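Local coordinates for N-terminal acetyltransferase B complex subunit MDM20 (Candida albicans, PDB 5K04), which serves as the non-catalytic subunit of the NatB N-terminal acetyltransferase complex, probably as a helical scaffold for the NAT3 subunit, at residues Y447-T451 against D566-N570; N570-L576 against I600-F606. One frame throughout, in Å; residues are numbered along the deposited sequence.

In the fold
Contacts 1 and 2 follow one another along the chain and join at N570, which ends the loop segment of contact 1 and caps helix 571-584, the helix used by contact 2; their centres are about 15 Å apart. Contact 1 spans 115 residues, setting the loop before that helix against the turn between helices 440-445 and 456-485. Contact 2 is far more local: 24 residues on, the end of helix 591-601 and the loop after it come back to the start of helix 571-584. In this helix-and-loop subunit, with no strand, the entry to helix 571-584 meets an earlier loop and then the end of the next helix.

Contact 1 (Y447-T451 against D566-N570); sequences YYLTT and DVPVN
A very short hydrogen bond, 2.4 Å from T450 OG1 to Y447 O, marks the 447-451 side of this loop-to-loop contact. T450 N also donates to Y447 O (3.0 Å), closing the 3-10 turn; T450 is rotamer m. Facing it, 566-570 has no regular structure: P568 (phi/psi -83/70) centres an inverse gamma turn, V569 N to V567 O 2.9 Å, that bends the chain sharply. Here the loop between helices 440-445 and 456-485 packs on the linker into helix 571-584, with Y448 and V567 also against helix 409-419. CA atoms pair Y448 with V567 (6.6 Å) and T450 with V569 (6.5 Å). V567 (chi1 t), the most covered residue, points CA-to-CB toward the other segment and reaches both tyrosines: CG1 in close van der Waals approach to Y447 O (3.2 Å), CB by Y447 CD1 (4.0 Å, ring edge), CG2 by Y448 CD1 (4.2 Å). Y447 CB meets V569 CG1 (3.9 Å), T451 CG2 meets P568 CG (3.7 Å). Y447, chi1 p, sends OH to D551 O.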
loop_
_atom_site.group_PDB
_atom_site.type_symbol
_atom_site.label_atom_id
_atom_site.label_comp_id
_atom_site.label_asym_id
_atom_site.label_seq_id
_atom_site.Cartn_x
_atom_site.Cartn_y
_atom_site.Cartn_z
ATOM N N TYR A 447 -5.526 -1.826 -8.975
ATOM C CA TYR A 447 -5.789 -1.067 -10.183
ATOM C C TYR A 447 -5.515 -1.883 -11.440
ATOM O O TYR A 447 -6.013 -1.522 -12.511
ATOM C CB TYR A 447 -4.942 0.195 -10.160
ATOM C CG TYR A 447 -3.466 -0.042 -10.462
ATOM C CD1 TYR A 447 -2.998 -0.039 -11.784
ATOM C CD2 TYR A 447 -2.535 -0.245 -9.437
ATOM C CE1 TYR A 447 -1.629 -0.252 -12.084
ATOM C CE2 TYR A 447 -1.162 -0.455 -9.732
ATOM C CZ TYR A 447 -0.723 -0.464 -11.055
ATOM O OH TYR A 447 0.606 -0.665 -11.339
ATOM N N TYR A 448 -4.728 -2.969 -11.329
ATOM C CA TYR A 448 -4.564 -3.898 -12.444
ATOM C C TYR A 448 -5.890 -4.524 -12.863
ATOM O O TYR A 448 -5.994 -5.027 -13.984
ATOM C CB TYR A 448 -3.556 -5.013 -12.090
ATOM C CG TYR A 448 -2.099 -4.629 -12.258
ATOM C CD1 TYR A 448 -1.489 -4.636 -13.516
ATOM C CD2 TYR A 448 -1.339 -4.256 -11.163
ATOM C CE1 TYR A 448 -0.149 -4.273 -13.680
ATOM C CE2 TYR A 448 -0.011 -3.884 -11.303
ATOM C CZ TYR A 448 0.588 -3.904 -12.565
ATOM O OH TYR A 448 1.899 -3.538 -12.687
ATOM N N LEU A 449 -6.897 -4.504 -11.990
ATOM C CA LEU A 449 -8.216 -5.050 -12.278
ATOM C C LEU A 449 -9.188 -3.996 -12.804
ATOM O O LEU A 449 -10.377 -4.291 -12.976
ATOM C CB LEU A 449 -8.782 -5.705 -11.023
ATOM C CG LEU A 449 -7.915 -6.796 -10.376
ATOM C CD1 LEU A 449 -8.400 -7.095 -8.957
ATOM C CD2 LEU A 449 -7.928 -8.081 -11.232
ATOM N N THR A 450 -8.694 -2.787 -13.081
ATOM C CA THR A 450 -9.538 -1.661 -13.484
ATOM C C THR A 450 -10.530 -2.037 -14.588
ATOM O O THR A 450 -11.719 -1.709 -14.501
ATOM C CB THR A 450 -8.633 -0.507 -13.931
ATOM O OG1 THR A 450 -7.836 -0.052 -12.820
ATOM C CG2 THR A 450 -9.445 0.656 -14.513
ATOM N N THR A 451 -10.064 -2.735 -15.629
ATOM C CA THR A 451 -10.864 -3.021 -16.821
ATOM C C THR A 451 -11.616 -4.343 -16.749
ATOM O O THR A 451 -12.305 -4.699 -17.710
ATOM C CB THR A 451 -9.970 -3.039 -18.072
ATOM O OG1 THR A 451 -9.018 -4.108 -17.962
ATOM C CG2 THR A 451 -9.222 -1.714 -18.227
ATOM N N ASP A 566 -0.145 2.231 -20.261
ATOM C CA ASP A 566 -0.534 2.330 -18.869
ATOM C C ASP A 566 -1.841 1.571 -18.669
ATOM O O ASP A 566 -2.660 1.479 -19.586
ATOM C CB ASP A 566 -0.714 3.807 -18.463
ATOM C CG ASP A 566 0.597 4.567 -18.397
ATOM O OD1 ASP A 566 1.618 3.956 -18.008
ATOM O OD2 ASP A 566 0.596 5.773 -18.721
ATOM N N VAL A 567 -2.028 1.009 -17.478
ATOM C CA VAL A 567 -3.398 0.632 -17.123
ATOM C C VAL A 567 -4.257 1.895 -17.091
ATOM O O VAL A 567 -3.827 2.934 -16.550
ATOM C CB VAL A 567 -3.430 -0.123 -15.783
ATOM C CG1 VAL A 567 -4.874 -0.411 -15.331
ATOM C CG2 VAL A 567 -2.650 -1.450 -15.913
ATOM N N PRO A 568 -5.415 1.889 -17.712
ATOM C CA PRO A 568 -6.228 3.117 -17.865
ATOM C C PRO A 568 -7.080 3.448 -16.645
ATOM O O PRO A 568 -8.324 3.379 -16.653
ATOM C CB PRO A 568 -7.081 2.792 -19.099
ATOM C CG PRO A 568 -7.201 1.306 -19.106
ATOM C CD PRO A 568 -5.895 0.785 -18.567
ATOM N N VAL A 569 -6.410 3.856 -15.576
ATOM C CA VAL A 569 -7.102 4.295 -14.374
ATOM C C VAL A 569 -7.738 5.648 -14.646
ATOM O O VAL A 569 -7.274 6.413 -15.498
ATOM C CB VAL A 569 -6.140 4.367 -13.171
ATOM C CG1 VAL A 569 -5.576 2.961 -12.835
ATOM C CG2 VAL A 569 -5.025 5.386 -13.428
ATOM N N ASN A 570 -8.819 5.944 -13.913
ATOM C CA ASN A 570 -9.517 7.236 -13.991
ATOM C C ASN A 570 -9.954 7.611 -12.573
ATOM O O ASN A 570 -11.027 7.204 -12.112
ATOM C CB ASN A 570 -10.705 7.182 -14.948
ATOM C CG ASN A 570 -11.257 8.577 -15.264
ATOM O OD1 ASN A 570 -10.940 9.550 -14.579
ATOM N ND2 ASN A 570 -12.080 8.671 -16.303
#

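Contact 2 (N570-L576 against I600-F606); sequences NDVATKL and ITSNAKF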
loop_
_atom_site.group_PDB
_atom_site.type_symbol
_atom_site.label_atom_id
_atom_site.label_comp_id
_atom_site.label_asym_id
_atom_site.label_seq_id
_atom_site.Cartn_x
_atom_site.Cartn_y
_atom_site.Cartn_z
ATOM N N ASN A 570 -8.819 5.944 -13.913
ATOM C CA ASN A 570 -9.517 7.236 -13.991
ATOM C C ASN A 570 -9.954 7.611 -12.573
ATOM O O ASN A 570 -11.027 7.204 -12.112
ATOM C CB ASN A 570 -10.705 7.182 -14.948
ATOM C CG ASN A 570 -11.257 8.577 -15.264
ATOM O OD1 ASN A 570 -10.940 9.550 -14.579
ATOM N ND2 ASN A 570 -12.080 8.671 -16.303
ATOM N N ASP A 571 -9.121 8.401 -11.895
ATOM C CA ASP A 571 -9.326 8.633 -10.467
ATOM C C ASP A 571 -10.459 9.611 -10.196
ATOM O O ASP A 571 -11.180 9.465 -9.195
ATOM C CB ASP A 571 -8.034 9.136 -9.810
ATOM C CG ASP A 571 -6.892 8.107 -9.889
ATOM O OD1 ASP A 571 -7.141 6.952 -10.327
ATOM O OD2 ASP A 571 -5.749 8.466 -9.536
ATOM N N VAL A 572 -10.641 10.607 -11.063
ATOM C CA VAL A 572 -11.729 11.556 -10.855
ATOM C C VAL A 572 -13.088 10.895 -11.080
ATOM O O VAL A 572 -14.058 11.196 -10.380
ATOM C CB VAL A 572 -11.528 12.783 -11.751
ATOM C CG1 VAL A 572 -12.753 13.662 -11.701
ATOM C CG2 VAL A 572 -10.283 13.563 -11.272
ATOM N N ALA A 573 -13.177 9.968 -12.039
ATOM C CA ALA A 573 -14.442 9.276 -12.269
ATOM C C ALA A 573 -14.840 8.447 -11.051
ATOM O O ALA A 573 -16.017 8.390 -10.684
ATOM C CB ALA A 573 -14.331 8.402 -13.520
ATOM N N THR A 574 -13.863 7.806 -10.410
ATOM C CA THR A 574 -14.112 7.060 -9.177
ATOM C C THR A 574 -14.814 7.929 -8.146
ATOM O O THR A 574 -15.828 7.529 -7.570
ATOM C CB THR A 574 -12.782 6.545 -8.624
ATOM O OG1 THR A 574 -12.198 5.658 -9.578
ATOM C CG2 THR A 574 -12.968 5.824 -7.302
ATOM N N LYS A 575 -14.299 9.143 -7.918
ATOM C CA LYS A 575 -14.952 10.030 -6.962
ATOM C C LYS A 575 -16.364 10.392 -7.413
ATOM O O LYS A 575 -17.299 10.422 -6.601
ATOM C CB LYS A 575 -14.114 11.291 -6.757
ATOM C CG LYS A 575 -14.780 12.270 -5.782
ATOM C CD LYS A 575 -13.904 13.476 -5.473
ATOM C CE LYS A 575 -12.689 13.087 -4.643
ATOM N NZ LYS A 575 -11.997 14.285 -4.081
ATOM N N LEU A 576 -16.540 10.650 -8.715
ATOM C CA LEU A 576 -17.837 11.074 -9.222
ATOM C C LEU A 576 -18.850 9.945 -9.154
ATOM O O LEU A 576 -20.034 10.184 -8.876
ATOM C CB LEU A 576 -17.692 11.585 -10.654
ATOM C CG LEU A 576 -16.967 12.926 -10.795
ATOM C CD1 LEU A 576 -16.642 13.222 -12.272
ATOM C CD2 LEU A 576 -17.821 14.023 -10.188
ATOM N N ILE A 600 -16.109 19.406 -9.348
ATOM C CA ILE A 600 -15.186 18.379 -9.812
ATOM C C ILE A 600 -15.244 18.230 -11.331
ATOM O O ILE A 600 -14.204 18.156 -11.994
ATOM C CB ILE A 600 -15.487 17.056 -9.095
ATOM C CG1 ILE A 600 -15.220 17.229 -7.597
ATOM C CG2 ILE A 600 -14.664 15.927 -9.679
ATOM C CD1 ILE A 600 -15.799 16.133 -6.755
ATOM N N THR A 601 -16.460 18.173 -11.907
ATOM C CA THR A 601 -16.578 18.094 -13.365
ATOM C C THR A 601 -16.022 19.342 -14.039
ATOM O O THR A 601 -15.542 19.273 -15.172
ATOM C CB THR A 601 -18.036 17.886 -13.806
ATOM O OG1 THR A 601 -18.853 18.971 -13.345
ATOM C CG2 THR A 601 -18.578 16.584 -13.282
ATOM N N SER A 602 -16.082 20.489 -13.366
ATOM C CA SER A 602 -15.543 21.718 -13.944
ATOM C C SER A 602 -14.030 21.661 -14.149
ATOM O O SER A 602 -13.492 22.459 -14.919
ATOM C CB SER A 602 -15.904 22.904 -13.051
ATOM O OG SER A 602 -17.310 23.059 -12.960
ATOM N N ASN A 603 -13.329 20.727 -13.494
ATOM C CA ASN A 603 -11.868 20.681 -13.531
ATOM C C ASN A 603 -11.347 19.265 -13.769
ATOM O O ASN A 603 -10.258 18.917 -13.303
ATOM C CB ASN A 603 -11.282 21.234 -12.232
ATOM C CG ASN A 603 -11.691 22.683 -11.966
ATOM O OD1 ASN A 603 -11.119 23.622 -12.531
ATOM N ND2 ASN A 603 -12.690 22.866 -11.101
ATOM N N ALA A 604 -12.090 18.451 -14.530
ATOM C CA ALA A 604 -11.997 16.993 -14.467
ATOM C C ALA A 604 -10.956 16.340 -15.389
ATOM O O ALA A 604 -10.498 15.231 -15.076
ATOM C CB ALA A 604 -13.359 16.379 -14.780
ATOM N N LYS A 605 -10.597 16.944 -16.525
ATOM C CA LYS A 605 -9.565 16.383 -17.438
ATOM C C LYS A 605 -10.006 15.086 -18.132
ATOM O O LYS A 605 -9.247 14.123 -18.218
ATOM C CB LYS A 605 -8.223 16.171 -16.724
ATOM C CG LYS A 605 -7.505 17.479 -16.421
ATOM C CD LYS A 605 -6.521 17.388 -15.260
ATOM C CE LYS A 605 -5.834 18.732 -15.016
ATOM N NZ LYS A 605 -6.805 19.870 -14.805
ATOM N N PHE A 606 -11.206 15.098 -18.712
ATOM C CA PHE A 606 -11.831 13.904 -19.269
ATOM C C PHE A 606 -11.771 13.848 -20.798
ATOM O O PHE A 606 -11.546 14.847 -21.489
ATOM C CB PHE A 606 -13.292 13.827 -18.835
ATOM C CG PHE A 606 -13.502 13.374 -17.422
ATOM C CD1 PHE A 606 -12.618 12.508 -16.810
ATOM C CD2 PHE A 606 -14.629 13.794 -16.712
ATOM C CE1 PHE A 606 -12.843 12.071 -15.492
ATOM C CE2 PHE A 606 -14.864 13.364 -15.395
ATOM C CZ PHE A 606 -13.966 12.505 -14.785
#
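Residues 571-576 form the first turns of a helix, with N570 (phi/psi -142/94) at the N-cap; its OD1 accepts a weak bond from A573 N at 3.4 Å. Opposite them, I600 and T601 are helical, N603 N still bonds to I600 O (3.1 Å), and the chain then turns through K605, whose phi/psi of 68/49 is left-handed helical. The backbones come closest between V572 and A604, with CA atoms 6.5 Å apart. The contact is apolar, burying 372 Å² over both sides, with F606, I600 and L576 giving the largest shares. V572 CG1 meets I600 CG2 (3.6 Å), A604 CB (4.2 Å) and F606 CZ (3.5 Å). One turn on, L576 CD2 packs on I600 CG2 (3.7 Å), while L576 CD1 touches F606 CE2 (3.6 Å) at the ring edge. The same edge faces the cap: F606 CE1 is 3.3 Å from N570 OD1, and F606 CZ is 3.8 Å from A573 N. K575 lays its CD 3.5 Å from I600 CD1 and carries its amine on to S544 O and the ring of Y546. Y614 of helix 608-625 meets the F606 ring. The family belongs to the TPR clan, and this meeting of the end of helix 591-601 with the start of helix 571-584 is consistent with an antiparallel helical hairpin, as in alpha-alpha repeat proteins.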